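Methyl-coenzyme M reductase subunit gamma from Methanosarcina barkeri forms part of the nickel enzyme that makes methane, reductively cleaving methyl-coenzyme M with coenzyme B in the final step of methanogenesis. Local coordinates of one contact, PDB 1E6Y (chain A, 1.60 Å), residues T37-H42 and I182-D187, beside the matching contact of the related methyl-coenzyme M reductase gamma subunit from Methermicoccus shengliensis, PDB 7NKG (chain B, 1.60 Å), residues T38-H43 and I183-D188. One frame, after least-squares fit of the local backbone (RMSD 0.14 Å); residues are numbered along the deposited sequences.

Structure 1 (1E6Y); sequences TAVLGH and IIMDKD.
Val39 meets Met184 where the last turn of helix 33-40 packs against the last residues of strand 181-186, the middle strand of a three-stranded antiparallel sheet, and the residue that follows. CG1 of Val39 lies 3.8 Å from SD of Met184, and the two side chains cross at about a right angle. Met184 reaches the helix because its CG is anti to the backbone N (chi1 -177°) and the chain stays extended beyond it; a long, unbranched, apolar side chain suits that span, and a compact branched valine suits the buried helix flank, which also meets Val197 of strand 192-198. CB of Asp187 rests 3.4 Å from the carbonyl O of Val39 and also touches Ala38 O. Gly41 follows the helix with positive phi (77°), which favours glycine, and a CB there would collide with Asp187 OD2. A water donates to Gly41 O and, over 2.6 Å, to Asp187 OD2, bridging the segments. Asp187 OD1 accepts from Ile191 N and, weakly, from Val189 N; Val39 and Gln188 share a backbone hydrogen bond.

Structure 2 (7NKG); sequences TAILGH and IIMDKD.
Ile40 packs on Met185 through its CG2 branch, which comes within 3.7 Å of the Met185 SD, with the two side chains crossing at about a right angle. Met185 reaches the helix because its CG is anti to the backbone N (chi1 -174°) and the chain stays extended beyond it; a long, unbranched, apolar side chain suits that span. The other branch of Ile40, CG1, sits between the backbone N and the carbonyl carbon (chi1 64°) and carries CD1 onward; a branched apolar side chain suits the buried helix flank, which also meets Val198 of strand 193-201. CB of Asp188 lies 3.4 Å from the carbonyl O of Ile40 and touches Ala39 O as well. Gly42, with positive phi (68°), leaves the helix in a conformation that favours glycine, where a CB would run into Asp188 OD2. One water donates to Gly42 O and, over 2.7 Å, to Asp188 OD2, bridging the segments. Asp188 OD1 accepts from Val192 N and Val190 N, while Ile40 and Gln189 share a backbone hydrogen bond.

Comparison
The exchange is Val39(A) against Ile40(B), a buried position on the last turn of the helix. The CB atoms coincide within the error. By place, CG1 of Val39(A) corresponds to CG2 of Ile40(B), 0.6 Å apart after superposition, and CG2 of Val39(A) to CG1 of Ile40(B), 0.5 Å apart, so the two branches occupy like places although their atom names are swapped. What isoleucine adds is CD1, which has no counterpart in Val39(A); no well-ordered atom given for structure 1 stands at that point. CD1 continues the CG1 branch, not the CG2 branch that lies on Met185(B), so the added apolar surface probably packs mainly on other parts of the fold. The contact with the methionine is kept: CB of Val39(A) lies 3.9 Å from SD of Met184(A), and CB of Ile40(B) 3.8 Å from SD of Met185(B). Met184(A) and Asp187(A) hold the same places as Met185(B) and Asp188(B), and the compared CA atoms coincide. The water bridging Gly41(A) and Asp187(A) has a counterpart at the same place, bridging Gly42(B) and Asp188(B).

Structure 1 (1E6Y)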
loop_
_atom_site.group_PDB
_atom_site.type_symbol
_atom_site.label_atom_id
_atom_site.label_comp_id
_atom_site.label_asym_id
_atom_site.label_seq_id
_atom_site.Cartn_x
_atom_site.Cartn_y
_atom_site.Cartn_z
ATOM N N THR A 37 6.114 -21.020 45.498
ATOM C CA THR A 37 6.483 -19.640 45.203
ATOM C C THR A 37 7.904 -19.557 44.651
ATOM O O THR A 37 8.177 -18.769 43.748
ATOM C CB THR A 37 6.366 -18.760 46.463
ATOM O OG1 THR A 37 5.006 -18.757 46.910
ATOM C CG2 THR A 37 6.794 -17.326 46.172
ATOM N N ALA A 38 8.781 -20.426 45.150
ATOM C CA ALA A 38 10.175 -20.454 44.720
ATOM C C ALA A 38 10.318 -20.894 43.268
ATOM O O ALA A 38 11.016 -20.248 42.490
ATOM C CB ALA A 38 10.983 -21.370 45.626
ATOM N N VAL A 39 9.637 -21.976 42.895
ATOM C CA VAL A 39 9.737 -22.499 41.533
ATOM C C VAL A 39 9.075 -21.577 40.506
ATOM O O VAL A 39 9.503 -21.514 39.353
ATOM C CB VAL A 39 9.127 -23.922 41.410
ATOM C CG1 VAL A 39 9.795 -24.866 42.396
ATOM C CG2 VAL A 39 7.629 -23.885 41.643
ATOM N N LEU A 40 8.064 -20.828 40.941
ATOM C CA LEU A 40 7.363 -19.901 40.056
ATOM C C LEU A 40 8.197 -18.651 39.765
ATOM O O LEU A 40 8.148 -18.106 38.658
ATOM C CB LEU A 40 6.013 -19.512 40.665
ATOM C CG LEU A 40 4.979 -20.640 40.723
ATOM C CD1 LEU A 40 3.766 -20.193 41.515
ATOM C CD2 LEU A 40 4.581 -21.051 39.315
ATOM N N GLY A 41 8.940 -18.191 40.769
ATOM C CA GLY A 41 9.958 -17.178 40.554
ATOM C C GLY A 41 9.483 -15.744 40.386
ATOM O O GLY A 41 10.238 -14.903 39.903
ATOM N N HIS A 42 8.270 -15.441 40.842
ATOM C CA HIS A 42 7.700 -14.102 40.676
ATOM C C HIS A 42 7.945 -13.190 41.877
ATOM O O HIS A 42 7.785 -11.973 41.780
ATOM C CB HIS A 42 6.196 -14.194 40.413
ATOM C CG HIS A 42 5.833 -15.129 39.304
ATOM N ND1 HIS A 42 6.375 -15.030 38.040
ATOM C CD2 HIS A 42 5.006 -16.201 39.275
ATOM C CE1 HIS A 42 5.901 -16.003 37.283
ATOM N NE2 HIS A 42 5.068 -16.727 38.008
ATOM N N ILE A 182 12.703 -36.621 41.688
ATOM C CA ILE A 182 12.865 -35.435 40.856
ATOM C C ILE A 182 13.190 -34.213 41.710
ATOM O O ILE A 182 12.445 -33.863 42.628
ATOM C CB ILE A 182 11.594 -35.153 40.013
ATOM C CG1 ILE A 182 11.346 -36.304 39.033
ATOM C CG2 ILE A 182 11.743 -33.839 39.255
ATOM C CD1 ILE A 182 12.414 -36.453 37.969
ATOM N N ILE A 183 14.348 -33.620 41.443
ATOM C CA ILE A 183 14.797 -32.422 42.137
ATOM C C ILE A 183 14.757 -31.235 41.175
ATOM O O ILE A 183 15.269 -31.315 40.058
ATOM C CB ILE A 183 16.247 -32.600 42.667
ATOM C CG1 ILE A 183 16.276 -33.647 43.786
ATOM C CG2 ILE A 183 16.807 -31.271 43.155
ATOM C CD1 ILE A 183 15.458 -33.269 45.005
ATOM N N MET A 184 14.094 -30.163 41.599
ATOM C CA MET A 184 14.124 -28.895 40.874
ATOM C C MET A 184 14.877 -27.863 41.707
ATOM O O MET A 184 14.455 -27.521 42.812
ATOM C CB MET A 184 12.697 -28.405 40.597
ATOM C CG MET A 184 12.616 -27.118 39.778
ATOM S SD MET A 184 10.921 -26.706 39.315
ATOM C CE MET A 184 11.195 -25.438 38.072
ATOM N N ASP A 185 16.016 -27.407 41.194
ATOM C CA ASP A 185 16.868 -26.477 41.931
ATOM C C ASP A 185 17.051 -25.130 41.230
ATOM O O ASP A 185 17.948 -24.357 41.573
ATOM C CB ASP A 185 18.234 -27.118 42.224
ATOM C CG ASP A 185 18.913 -27.681 40.979
ATOM O OD1 ASP A 185 18.471 -27.400 39.842
ATOM O OD2 ASP A 185 19.915 -28.402 41.145
ATOM N N LYS A 186 16.219 -24.880 40.221
ATOM C CA LYS A 186 16.115 -23.566 39.584
ATOM C C LYS A 186 14.630 -23.242 39.442
ATOM O O LYS A 186 13.798 -24.153 39.457
ATOM C CB LYS A 186 16.764 -23.589 38.195
ATOM C CG LYS A 186 18.197 -24.096 38.168
ATOM C CD LYS A 186 18.751 -24.081 36.755
ATOM C CE LYS A 186 20.062 -24.840 36.666
ATOM N NZ LYS A 186 20.585 -24.874 35.272
ATOM N N ASP A 187 14.287 -21.959 39.328
ATOM C CA ASP A 187 12.892 -21.597 39.069
ATOM C C ASP A 187 12.536 -21.843 37.602
ATOM O O ASP A 187 13.351 -22.377 36.850
ATOM C CB ASP A 187 12.594 -20.144 39.497
ATOM C CG ASP A 187 13.354 -19.088 38.685
ATOM O OD1 ASP A 187 13.875 -19.378 37.587
ATOM O OD2 ASP A 187 13.376 -17.924 39.134
HETATM O O HOH W 1 12.286 -15.695 38.258
#

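Structure 2 (7NKG)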
loop_
_atom_site.group_PDB
_atom_site.type_symbol
_atom_site.label_atom_id
_atom_site.label_comp_id
_atom_site.label_asym_id
_atom_site.label_seq_id
_atom_site.Cartn_x
_atom_site.Cartn_y
_atom_site.Cartn_z
ATOM N N THR B 38 6.108 -21.131 45.477
ATOM C CA THR B 38 6.480 -19.746 45.170
ATOM C C THR B 38 7.907 -19.678 44.646
ATOM O O THR B 38 8.177 -18.945 43.691
ATOM C CB THR B 38 6.317 -18.882 46.411
ATOM O OG1 THR B 38 4.957 -18.973 46.845
ATOM C CG2 THR B 38 6.648 -17.425 46.165
ATOM N N ALA B 39 8.821 -20.456 45.252
ATOM C CA ALA B 39 10.215 -20.455 44.823
ATOM C C ALA B 39 10.339 -20.902 43.342
ATOM O O ALA B 39 11.007 -20.225 42.558
ATOM C CB ALA B 39 11.043 -21.378 45.721
ATOM N N ILE B 40 9.697 -22.024 42.960
ATOM C CA ILE B 40 9.838 -22.536 41.588
ATOM C C ILE B 40 9.117 -21.646 40.556
ATOM O O ILE B 40 9.578 -21.584 39.411
ATOM C CB ILE B 40 9.458 -24.041 41.450
ATOM C CG1 ILE B 40 7.955 -24.274 41.761
ATOM C CG2 ILE B 40 10.370 -24.865 42.390
ATOM C CD1 ILE B 40 7.442 -25.688 41.630
ATOM N N LEU B 41 8.068 -20.892 40.955
ATOM C CA LEU B 41 7.428 -19.970 39.992
ATOM C C LEU B 41 8.302 -18.703 39.711
ATOM O O LEU B 41 8.235 -18.165 38.606
ATOM C CB LEU B 41 5.994 -19.626 40.417
ATOM C CG LEU B 41 5.044 -20.828 40.596
ATOM C CD1 LEU B 41 3.655 -20.362 40.963
ATOM C CD2 LEU B 41 4.964 -21.710 39.323
ATOM N N GLY B 42 9.156 -18.298 40.655
ATOM C CA GLY B 42 10.097 -17.195 40.466
ATOM C C GLY B 42 9.538 -15.792 40.337
ATOM O O GLY B 42 10.223 -14.918 39.800
ATOM N N HIS B 43 8.335 -15.538 40.863
ATOM C CA HIS B 43 7.704 -14.214 40.760
ATOM C C HIS B 43 8.023 -13.311 41.946
ATOM O O HIS B 43 8.005 -12.084 41.803
ATOM C CB HIS B 43 6.189 -14.368 40.643
ATOM C CG HIS B 43 5.779 -15.233 39.492
ATOM N ND1 HIS B 43 6.352 -15.078 38.241
ATOM C CD2 HIS B 43 4.864 -16.227 39.433
ATOM C CE1 HIS B 43 5.789 -15.994 37.472
ATOM N NE2 HIS B 43 4.866 -16.687 38.133
ATOM N N ILE B 183 12.790 -36.578 41.774
ATOM C CA ILE B 183 12.964 -35.434 40.880
ATOM C C ILE B 183 13.240 -34.221 41.737
ATOM O O ILE B 183 12.425 -33.867 42.597
ATOM C CB ILE B 183 11.756 -35.205 39.948
ATOM C CG1 ILE B 183 11.615 -36.410 38.964
ATOM C CG2 ILE B 183 11.903 -33.835 39.207
ATOM C CD1 ILE B 183 12.636 -36.464 37.763
ATOM N N ILE B 184 14.359 -33.551 41.458
ATOM C CA ILE B 184 14.752 -32.344 42.163
ATOM C C ILE B 184 14.670 -31.190 41.196
ATOM O O ILE B 184 15.279 -31.257 40.135
ATOM C CB ILE B 184 16.216 -32.478 42.697
ATOM C CG1 ILE B 184 16.318 -33.562 43.806
ATOM C CG2 ILE B 184 16.785 -31.117 43.170
ATOM C CD1 ILE B 184 15.511 -33.338 45.059
ATOM N N MET B 185 14.004 -30.104 41.601
ATOM C CA MET B 185 13.961 -28.868 40.853
ATOM C C MET B 185 14.714 -27.834 41.718
ATOM O O MET B 185 14.289 -27.550 42.833
ATOM C CB MET B 185 12.515 -28.418 40.634
ATOM C CG MET B 185 12.432 -27.222 39.746
ATOM S SD MET B 185 10.757 -26.820 39.243
ATOM C CE MET B 185 11.145 -25.528 38.045
ATOM N N ASP B 186 15.858 -27.333 41.234
ATOM C CA ASP B 186 16.687 -26.388 41.993
ATOM C C ASP B 186 16.939 -25.058 41.242
ATOM O O ASP B 186 17.886 -24.340 41.553
ATOM C CB ASP B 186 17.998 -27.063 42.432
ATOM C CG ASP B 186 18.855 -27.590 41.303
ATOM O OD1 ASP B 186 18.543 -27.288 40.124
ATOM O OD2 ASP B 186 19.836 -28.316 41.595
ATOM N N LYS B 187 16.081 -24.750 40.262
ATOM C CA LYS B 187 16.070 -23.487 39.533
ATOM C C LYS B 187 14.593 -23.121 39.361
ATOM O O LYS B 187 13.734 -24.020 39.359
ATOM C CB LYS B 187 16.718 -23.633 38.166
ATOM C CG LYS B 187 18.080 -24.316 38.171
ATOM C CD LYS B 187 18.779 -24.128 36.845
ATOM C CE LYS B 187 20.057 -24.931 36.834
ATOM N NZ LYS B 187 20.746 -24.857 35.532
ATOM N N ASP B 188 14.277 -21.828 39.240
ATOM C CA ASP B 188 12.882 -21.438 39.007
ATOM C C ASP B 188 12.478 -21.760 37.545
ATOM O O ASP B 188 13.313 -22.205 36.748
ATOM C CB ASP B 188 12.606 -19.976 39.407
ATOM C CG ASP B 188 13.233 -18.919 38.534
ATOM O OD1 ASP B 188 13.630 -19.245 37.401
ATOM O OD2 ASP B 188 13.335 -17.759 38.997
HETATM O O HOH W 2 12.422 -15.426 38.128
#